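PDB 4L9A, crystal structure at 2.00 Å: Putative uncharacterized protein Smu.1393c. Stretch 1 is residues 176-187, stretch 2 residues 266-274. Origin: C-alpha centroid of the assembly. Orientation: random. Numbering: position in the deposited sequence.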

ATOM      1  N   ASN A 176      -5.660 -11.034 -16.747  1.00 45.01           N
ATOM      2  CA  ASN A 176      -7.116 -11.013 -16.918  1.00 49.67           C
ATOM      3  C   ASN A 176      -7.908 -11.030 -15.605  1.00 49.03           C
ATOM      4  O   ASN A 176      -8.999 -10.460 -15.519  1.00 45.87           O
ATOM      5  CB  ASN A 176      -7.570 -12.153 -17.833  1.00 52.04           C
ATOM      6  CG  ASN A 176      -7.070 -11.985 -19.262  1.00 59.92           C
ATOM      7  OD1 ASN A 176      -6.794 -10.869 -19.707  1.00 59.64           O
ATOM      8  ND2 ASN A 176      -6.952 -13.094 -19.986  1.00 66.32           N
ATOM      9  N   TYR A 177      -7.365 -11.692 -14.590  1.00 40.86           N
ATOM     10  CA  TYR A 177      -7.990 -11.693 -13.274  1.00 40.93           C
ATOM     11  C   TYR A 177      -8.026 -10.279 -12.697  1.00 38.54           C
ATOM     12  O   TYR A 177      -9.057  -9.841 -12.191  1.00 40.32           O
ATOM     13  CB  TYR A 177      -7.259 -12.647 -12.332  1.00 42.65           C
ATOM     14  CG  TYR A 177      -7.739 -12.607 -10.899  1.00 39.09           C
ATOM     15  CD1 TYR A 177      -8.832 -13.367 -10.485  1.00 41.31           C
ATOM     16  CD2 TYR A 177      -7.084 -11.830  -9.954  1.00 33.14           C
ATOM     17  CE1 TYR A 177      -9.262 -13.337  -9.157  1.00 44.31           C
ATOM     18  CE2 TYR A 177      -7.497 -11.790  -8.640  1.00 40.66           C
ATOM     19  CZ  TYR A 177      -8.587 -12.544  -8.240  1.00 48.46           C
ATOM     20  OH  TYR A 177      -8.993 -12.500  -6.916  1.00 46.10           O
ATOM     21  N   LEU A 178      -6.907  -9.561 -12.780  1.00 35.58           N
ATOM     22  CA  LEU A 178      -6.870  -8.173 -12.315  1.00 36.23           C
ATOM     23  C   LEU A 178      -7.770  -7.260 -13.142  1.00 39.06           C
ATOM     24  O   LEU A 178      -8.455  -6.400 -12.583  1.00 34.89           O
ATOM     25  CB  LEU A 178      -5.443  -7.635 -12.311  1.00 35.17           C
ATOM     26  CG  LEU A 178      -4.548  -8.311 -11.278  1.00 36.53           C
ATOM     27  CD1 LEU A 178      -3.115  -7.821 -11.432  1.00 35.00           C
ATOM     28  CD2 LEU A 178      -5.081  -8.057  -9.862  1.00 33.34           C
ATOM     29  N   LYS A 179      -7.759  -7.456 -14.462  1.00 31.99           N
ATOM     30  CA  LYS A 179      -8.601  -6.689 -15.369  1.00 37.02           C
ATOM     31  C   LYS A 179     -10.076  -6.857 -15.034  1.00 39.02           C
ATOM     32  O   LYS A 179     -10.819  -5.878 -14.983  1.00 40.86           O
ATOM     33  CB  LYS A 179      -8.362  -7.104 -16.826  1.00 42.70           C
ATOM     34  CG  LYS A 179      -7.072  -6.584 -17.452  1.00 49.93           C
ATOM     35  CD  LYS A 179      -7.366  -5.508 -18.493  1.00 54.39           C
ATOM     36  CE  LYS A 179      -6.109  -4.749 -18.937  1.00 52.90           C
ATOM     37  NZ  LYS A 179      -5.138  -5.591 -19.688  1.00 60.87           N
ATOM     38  N   ASP A 180     -10.507  -8.101 -14.830  1.00 44.03           N
ATOM     39  CA  ASP A 180     -11.910  -8.378 -14.487  1.00 44.46           C
ATOM     40  C   ASP A 180     -12.273  -7.750 -13.144  1.00 40.18           C
ATOM     41  O   ASP A 180     -13.334  -7.142 -12.984  1.00 42.32           O
ATOM     42  CB  ASP A 180     -12.191  -9.885 -14.447  1.00 45.39           C
ATOM     43  CG  ASP A 180     -12.160 -10.517 -15.829  1.00 57.33           C
ATOM     44  OD1 ASP A 180     -12.278  -9.770 -16.831  1.00 59.00           O
ATOM     45  OD2 ASP A 180     -12.018 -11.755 -15.919  1.00 60.63           O
ATOM     46  N   LEU A 181     -11.373  -7.894 -12.183  1.00 36.98           N
ATOM     47  CA  LEU A 181     -11.615  -7.406 -10.839  1.00 41.02           C
ATOM     48  C   LEU A 181     -11.731  -5.878 -10.840  1.00 39.33           C
ATOM     49  O   LEU A 181     -12.701  -5.318 -10.314  1.00 38.08           O
ATOM     50  CB  LEU A 181     -10.474  -7.863  -9.926  1.00 39.09           C
ATOM     51  CG  LEU A 181     -10.757  -7.919  -8.435  1.00 36.34           C
ATOM     52  CD1 LEU A 181     -11.938  -8.835  -8.181  1.00 39.63           C
ATOM     53  CD2 LEU A 181      -9.521  -8.384  -7.669  1.00 30.18           C
ATOM     54  N   SER A 182     -10.742  -5.208 -11.429  1.00 33.54           N
ATOM     55  CA  SER A 182     -10.733  -3.742 -11.472  1.00 31.94           C
ATOM     56  C   SER A 182     -11.908  -3.198 -12.288  1.00 33.77           C
ATOM     57  O   SER A 182     -12.488  -2.159 -11.951  1.00 37.53           O
ATOM     58  CB  SER A 182      -9.394  -3.207 -12.008  1.00 33.54           C
ATOM     59  OG  SER A 182      -9.113  -3.718 -13.301  1.00 33.78           O
ATOM     60  N   ARG A 183     -12.254  -3.910 -13.359  1.00 34.37           N
ATOM     61  CA  ARG A 183     -13.388  -3.544 -14.204  1.00 34.61           C
ATOM     62  C   ARG A 183     -14.695  -3.483 -13.397  1.00 41.30           C
ATOM     63  O   ARG A 183     -15.549  -2.621 -13.632  1.00 37.75           O
ATOM     64  CB  ARG A 183     -13.525  -4.531 -15.371  1.00 42.55           C
ATOM     65  CG  ARG A 183     -14.292  -3.986 -16.587  1.00 47.85           C
ATOM     66  CD  ARG A 183     -14.231  -4.951 -17.775  1.00 52.87           C
ATOM     67  NE  ARG A 183     -13.607  -4.327 -18.943  1.00 64.48           N
ATOM     68  CZ  ARG A 183     -12.496  -4.767 -19.531  1.00 62.24           C
ATOM     69  NH1 ARG A 183     -11.875  -5.851 -19.076  1.00 59.10           N
ATOM     70  NH2 ARG A 183     -12.008  -4.125 -20.582  1.00 70.31           N
ATOM     71  N   SER A 184     -14.843  -4.387 -12.434  1.00 41.28           N
ATOM     72  CA  SER A 184     -16.061  -4.442 -11.629  1.00 40.88           C
ATOM     73  C   SER A 184     -16.123  -3.326 -10.589  1.00 39.00           C
ATOM     74  O   SER A 184     -17.201  -2.951 -10.142  1.00 45.01           O
ATOM     75  CB  SER A 184     -16.170  -5.799 -10.927  1.00 46.82           C
ATOM     76  OG  SER A 184     -16.276  -6.853 -11.872  1.00 53.48           O
ATOM     77  N   HIS A 185     -14.970  -2.786 -10.210  1.00 32.12           N
ATOM     78  CA  HIS A 185     -14.943  -1.878  -9.069  1.00 38.60           C
ATOM     79  C   HIS A 185     -14.582  -0.428  -9.385  1.00 33.35           C
ATOM     80  O   HIS A 185     -14.604   0.421  -8.495  1.00 34.33           O
ATOM     81  CB  HIS A 185     -14.036  -2.439  -7.969  1.00 36.32           C
ATOM     82  CG  HIS A 185     -14.498  -3.761  -7.442  1.00 37.23           C
ATOM     83  ND1 HIS A 185     -15.752  -3.940  -6.902  1.00 37.20           N
ATOM     84  CD2 HIS A 185     -13.889  -4.970  -7.388  1.00 39.11           C
ATOM     85  CE1 HIS A 185     -15.896  -5.202  -6.530  1.00 40.73           C
ATOM     86  NE2 HIS A 185     -14.779  -5.847  -6.813  1.00 45.96           N
ATOM     87  N   PHE A 186     -14.242  -0.144 -10.637  1.00 29.69           N
ATOM     88  CA  PHE A 186     -13.915   1.228 -11.020  1.00 32.44           C
ATOM     89  C   PHE A 186     -14.847   1.693 -12.135  1.00 35.39           C
ATOM     90  O   PHE A 186     -15.389   0.874 -12.871  1.00 35.09           O
ATOM     91  CB  PHE A 186     -12.469   1.344 -11.515  1.00 30.50           C
ATOM     92  CG  PHE A 186     -11.429   1.274 -10.434  1.00 28.20           C
ATOM     93  CD1 PHE A 186     -11.086   2.402  -9.699  1.00 32.09           C
ATOM     94  CD2 PHE A 186     -10.758   0.086 -10.176  1.00 33.06           C
ATOM     95  CE1 PHE A 186     -10.106   2.338  -8.708  1.00 30.56           C
ATOM     96  CE2 PHE A 186      -9.784   0.014  -9.192  1.00 29.20           C
ATOM     97  CZ  PHE A 186      -9.454   1.143  -8.460  1.00 29.47           C
ATOM     98  N   SER A 187     -15.023   3.007 -12.257  1.00 32.86           N
ATOM     99  CA  SER A 187     -15.711   3.574 -13.413  1.00 35.35           C
ATOM    100  C   SER A 187     -14.869   3.248 -14.643  1.00 33.51           C
ATOM    101  O   SER A 187     -13.667   2.986 -14.527  1.00 34.94           O
ATOM    102  CB  SER A 187     -15.829   5.092 -13.262  1.00 37.60           C
ATOM    103  OG  SER A 187     -14.536   5.674 -13.188  1.00 35.67           O
ATOM    104  N   GLN A 266     -14.130 -10.528  -0.810  1.00 36.57           N
ATOM    105  CA  GLN A 266     -13.983 -11.844  -1.415  1.00 45.04           C
ATOM    106  C   GLN A 266     -12.649 -11.985  -2.135  1.00 37.67           C
ATOM    107  O   GLN A 266     -12.377 -13.008  -2.757  1.00 33.31           O
ATOM    108  CB  GLN A 266     -15.120 -12.109  -2.401  1.00 61.80           C
ATOM    109  CG  GLN A 266     -16.161 -11.015  -2.451  1.00 73.21           C
ATOM    110  CD  GLN A 266     -17.230 -11.202  -1.402  1.00 84.89           C
ATOM    111  OE1 GLN A 266     -17.134 -12.091  -0.557  1.00 86.89           O
ATOM    112  NE2 GLN A 266     -18.259 -10.364  -1.448  1.00 93.46           N
ATOM    113  N   HIS A 267     -11.822 -10.951  -2.051  1.00 31.72           N
ATOM    114  CA  HIS A 267     -10.524 -10.965  -2.710  1.00 30.65           C
ATOM    115  C   HIS A 267      -9.512 -10.079  -1.986  1.00 31.88           C
ATOM    116  O   HIS A 267      -9.828  -9.444  -0.984  1.00 29.37           O
ATOM    117  CB  HIS A 267     -10.658 -10.535  -4.171  1.00 33.33           C
ATOM    118  CG  HIS A 267     -11.352  -9.222  -4.350  1.00 33.32           C
ATOM    119  ND1 HIS A 267     -10.698  -8.015  -4.237  1.00 31.52           N
ATOM    120  CD2 HIS A 267     -12.643  -8.926  -4.623  1.00 40.24           C
ATOM    121  CE1 HIS A 267     -11.556  -7.032  -4.437  1.00 39.03           C
ATOM    122  NE2 HIS A 267     -12.744  -7.557  -4.673  1.00 38.57           N
ATOM    123  N   HIS A 268      -8.295 -10.046  -2.513  1.00 26.77           N
ATOM    124  CA  HIS A 268      -7.177  -9.366  -1.874  1.00 30.59           C
ATOM    125  C   HIS A 268      -7.237  -7.838  -2.014  1.00 24.46           C
ATOM    126  O   HIS A 268      -6.578  -7.109  -1.266  1.00 22.56           O
ATOM    127  CB  HIS A 268      -5.889  -9.913  -2.500  1.00 29.37           C
ATOM    128  CG  HIS A 268      -4.619  -9.393  -1.897  1.00 27.65           C
ATOM    129  ND1 HIS A 268      -4.391  -9.343  -0.536  1.00 27.86           N
ATOM    130  CD2 HIS A 268      -3.473  -8.959  -2.480  1.00 27.94           C
ATOM    131  CE1 HIS A 268      -3.174  -8.879  -0.311  1.00 27.46           C
ATOM    132  NE2 HIS A 268      -2.591  -8.646  -1.476  1.00 30.58           N
ATOM    133  N   TYR A 269      -8.033  -7.356  -2.966  1.00 24.93           N
ATOM    134  CA  TYR A 269      -8.000  -5.939  -3.324  1.00 26.14           C
ATOM    135  C   TYR A 269      -9.125  -5.143  -2.672  1.00 23.04           C
ATOM    136  O   TYR A 269      -9.988  -4.573  -3.350  1.00 26.76           O
ATOM    137  CB  TYR A 269      -7.991  -5.770  -4.855  1.00 30.69           C
ATOM    138  CG  TYR A 269      -6.655  -6.150  -5.471  1.00 30.38           C
ATOM    139  CD1 TYR A 269      -6.321  -7.483  -5.702  1.00 36.07           C
ATOM    140  CD2 TYR A 269      -5.716  -5.173  -5.795  1.00 37.89           C
ATOM    141  CE1 TYR A 269      -5.084  -7.831  -6.257  1.00 33.75           C
ATOM    142  CE2 TYR A 269      -4.485  -5.509  -6.350  1.00 36.65           C
ATOM    143  CZ  TYR A 269      -4.179  -6.837  -6.577  1.00 36.92           C
ATOM    144  OH  TYR A 269      -2.958  -7.162  -7.117  1.00 42.57           O
ATOM    145  N   LEU A 270      -9.092  -5.093  -1.345  1.00 23.94           N
ATOM    146  CA  LEU A 270     -10.186  -4.512  -0.575  1.00 29.10           C
ATOM    147  C   LEU A 270     -10.246  -3.001  -0.763  1.00 30.03           C
ATOM    148  O   LEU A 270     -11.313  -2.399  -0.659  1.00 22.63           O
ATOM    149  CB  LEU A 270     -10.051  -4.884   0.910  1.00 20.53           C
ATOM    150  CG  LEU A 270     -10.005  -6.396   1.142  1.00 24.09           C
ATOM    151  CD1 LEU A 270      -9.937  -6.736   2.650  1.00 25.74           C
ATOM    152  CD2 LEU A 270     -11.208  -7.081   0.487  1.00 27.65           C
ATOM    153  N   HIS A 271      -9.098  -2.392  -1.052  1.00 24.58           N
ATOM    154  CA  HIS A 271      -9.062  -0.953  -1.328  1.00 29.72           C
ATOM    155  C   HIS A 271      -9.768  -0.585  -2.626  1.00 23.74           C
ATOM    156  O   HIS A 271     -10.072   0.582  -2.851  1.00 26.52           O
ATOM    157  CB  HIS A 271      -7.631  -0.420  -1.356  1.00 25.70           C
ATOM    158  CG  HIS A 271      -6.769  -1.073  -2.387  1.00 24.85           C
ATOM    159  ND1 HIS A 271      -6.505  -2.423  -2.384  1.00 26.21           N
ATOM    160  CD2 HIS A 271      -6.108  -0.559  -3.452  1.00 21.72           C
ATOM    161  CE1 HIS A 271      -5.717  -2.718  -3.404  1.00 28.62           C
ATOM    162  NE2 HIS A 271      -5.463  -1.605  -4.069  1.00 26.64           N
ATOM    163  N   TRP A 272     -10.037  -1.574  -3.470  1.00 23.33           N
ATOM    164  CA  TRP A 272     -10.870  -1.357  -4.648  1.00 21.42           C
ATOM    165  C   TRP A 272     -12.362  -1.516  -4.371  1.00 26.89           C
ATOM    166  O   TRP A 272     -13.179  -0.740  -4.872  1.00 29.88           O
ATOM    167  CB  TRP A 272     -10.507  -2.353  -5.744  1.00 25.44           C
ATOM    168  CG  TRP A 272      -9.158  -2.140  -6.349  1.00 26.46           C
ATOM    169  CD1 TRP A 272      -8.267  -1.140  -6.063  1.00 19.42           C
ATOM    170  CD2 TRP A 272      -8.542  -2.957  -7.353  1.00 28.03           C
ATOM    171  NE1 TRP A 272      -7.132  -1.291  -6.826  1.00 25.10           N
ATOM    172  CE2 TRP A 272      -7.275  -2.396  -7.626  1.00 23.57           C
ATOM    173  CE3 TRP A 272      -8.941  -4.113  -8.044  1.00 26.66           C
ATOM    174  CZ2 TRP A 272      -6.405  -2.942  -8.577  1.00 22.58           C
ATOM    175  CZ3 TRP A 272      -8.078  -4.650  -8.990  1.00 29.99           C
ATOM    176  CH2 TRP A 272      -6.818  -4.068  -9.238  1.00 22.73           C
ATOM    177  N   SER A 273     -12.712  -2.544  -3.597  1.00 30.07           N
ATOM    178  CA  SER A 273     -14.099  -3.012  -3.514  1.00 38.04           C
ATOM    179  C   SER A 273     -14.838  -2.687  -2.206  1.00 40.06           C
ATOM    180  O   SER A 273     -16.071  -2.767  -2.145  1.00 38.08           O
ATOM    181  CB  SER A 273     -14.137  -4.533  -3.727  1.00 34.59           C
ATOM    182  OG  SER A 273     -13.351  -5.188  -2.739  1.00 28.79           O
ATOM    183  N   GLU A 274     -14.106  -2.352  -1.149  1.00 33.24           N
ATOM    184  CA  GLU A 274     -14.757  -2.200   0.153  1.00 26.55           C
ATOM    185  C   GLU A 274     -14.648  -0.785   0.721  1.00 25.64           C
ATOM    186  O   GLU A 274     -14.583  -0.604   1.941  1.00 31.38           O
ATOM    187  CB  GLU A 274     -14.202  -3.234   1.142  1.00 25.46           C
ATOM    188  CG  GLU A 274     -14.376  -4.688   0.691  1.00 28.75           C
ATOM    189  CD  GLU A 274     -15.830  -5.073   0.484  1.00 42.47           C
ATOM    190  OE1 GLU A 274     -16.699  -4.563   1.223  1.00 45.82           O
ATOM    191  OE2 GLU A 274     -16.107  -5.881  -0.428  1.00 55.36           O
TER
HETATM  192  O   HOH W   1      -7.252 -11.705  -4.768  1.00 34.50           O

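W272 covers the most surface in this contact. Its CA-to-CB bond points toward the helix of stretch 1, and its side chain sits as a knob among L178, L181, S182 and H185. The indole lies along the helix and meets several of its residues at once. S182 comes close, with its CB 3.6 Å from W272 CZ3. The six-membered ring also comes near the helix backbone, with L178 O 4.0 Å from W272 CZ3. L181 meets the edge of the indole, with its CB 4.1 Å from W272 CZ3. The side chain of L178 reaches the same end of the ring more loosely, L178 CD2 lying 4.4 Å from W272 CH2.

F186 approaches the other ring of the indole. The edge of the phenyl ring points at the face of the five-membered ring, with the planes at 70° and the centroids 4.8 Å apart. The closest atoms are F186 CZ and W272 CD1, at 3.5 Å. This is an edge-to-face pair, an arrangement that directs ring hydrogens at a pi cloud. W272 NE1 is hydrogen-bonded elsewhere in the structure, so the buried indole leaves no donor unsatisfied.

H185 covers the next largest area. It stands where the two backbones come near, its CA being 5.7 Å from the CA of S273. Its CB packs 3.6 Å from W272 O. The imidazole has S273 CB over one face, 3.4 Å from the ring centroid and 12° off the ring normal. This is a close CH-pi contact. The H185 and H267 rings are oblique to each other, with planes at 35° and centroids 5.3 Å apart. H185 NE2 is 3.4 Å from H267 NE2, and H267 NE2 is also 3.1 Å from S273 OG. The geometry does not settle how protons are shared among these atoms.

H267 is the third main residue. Its CA-to-CB bond points toward the helix, and L181 CD1 lies over one face of its ring, 3.8 Å from the centroid and 17° off the normal. The ring is also tied to its own stretch, since Y269 N donates to H267 ND1 at 3.0 Å.

L181 joins these groups. Both methyls of L181 lie near the H267 ring, CD1 3.6 Å from H267 CD2 and CD2 3.6 Å from H267 ND1. L181 CD2 also lies 3.9 Å from Y269 CD1. L178 continues the apolar packing one turn earlier, with L178 CD2 3.6 Å from Y269 CE1. Y177 adds a smaller contact, its OH 3.8 Å from H267 CB. A water also links the stretches here: it lies 2.9 Å from Y177 OH and accepts a hydrogen bond from H268 N at 3.0 Å.

No clear direct hydrogen bond crosses the contact. The two stretches bury 492 Å² between them, mainly through aromatic rings and aliphatic carbons.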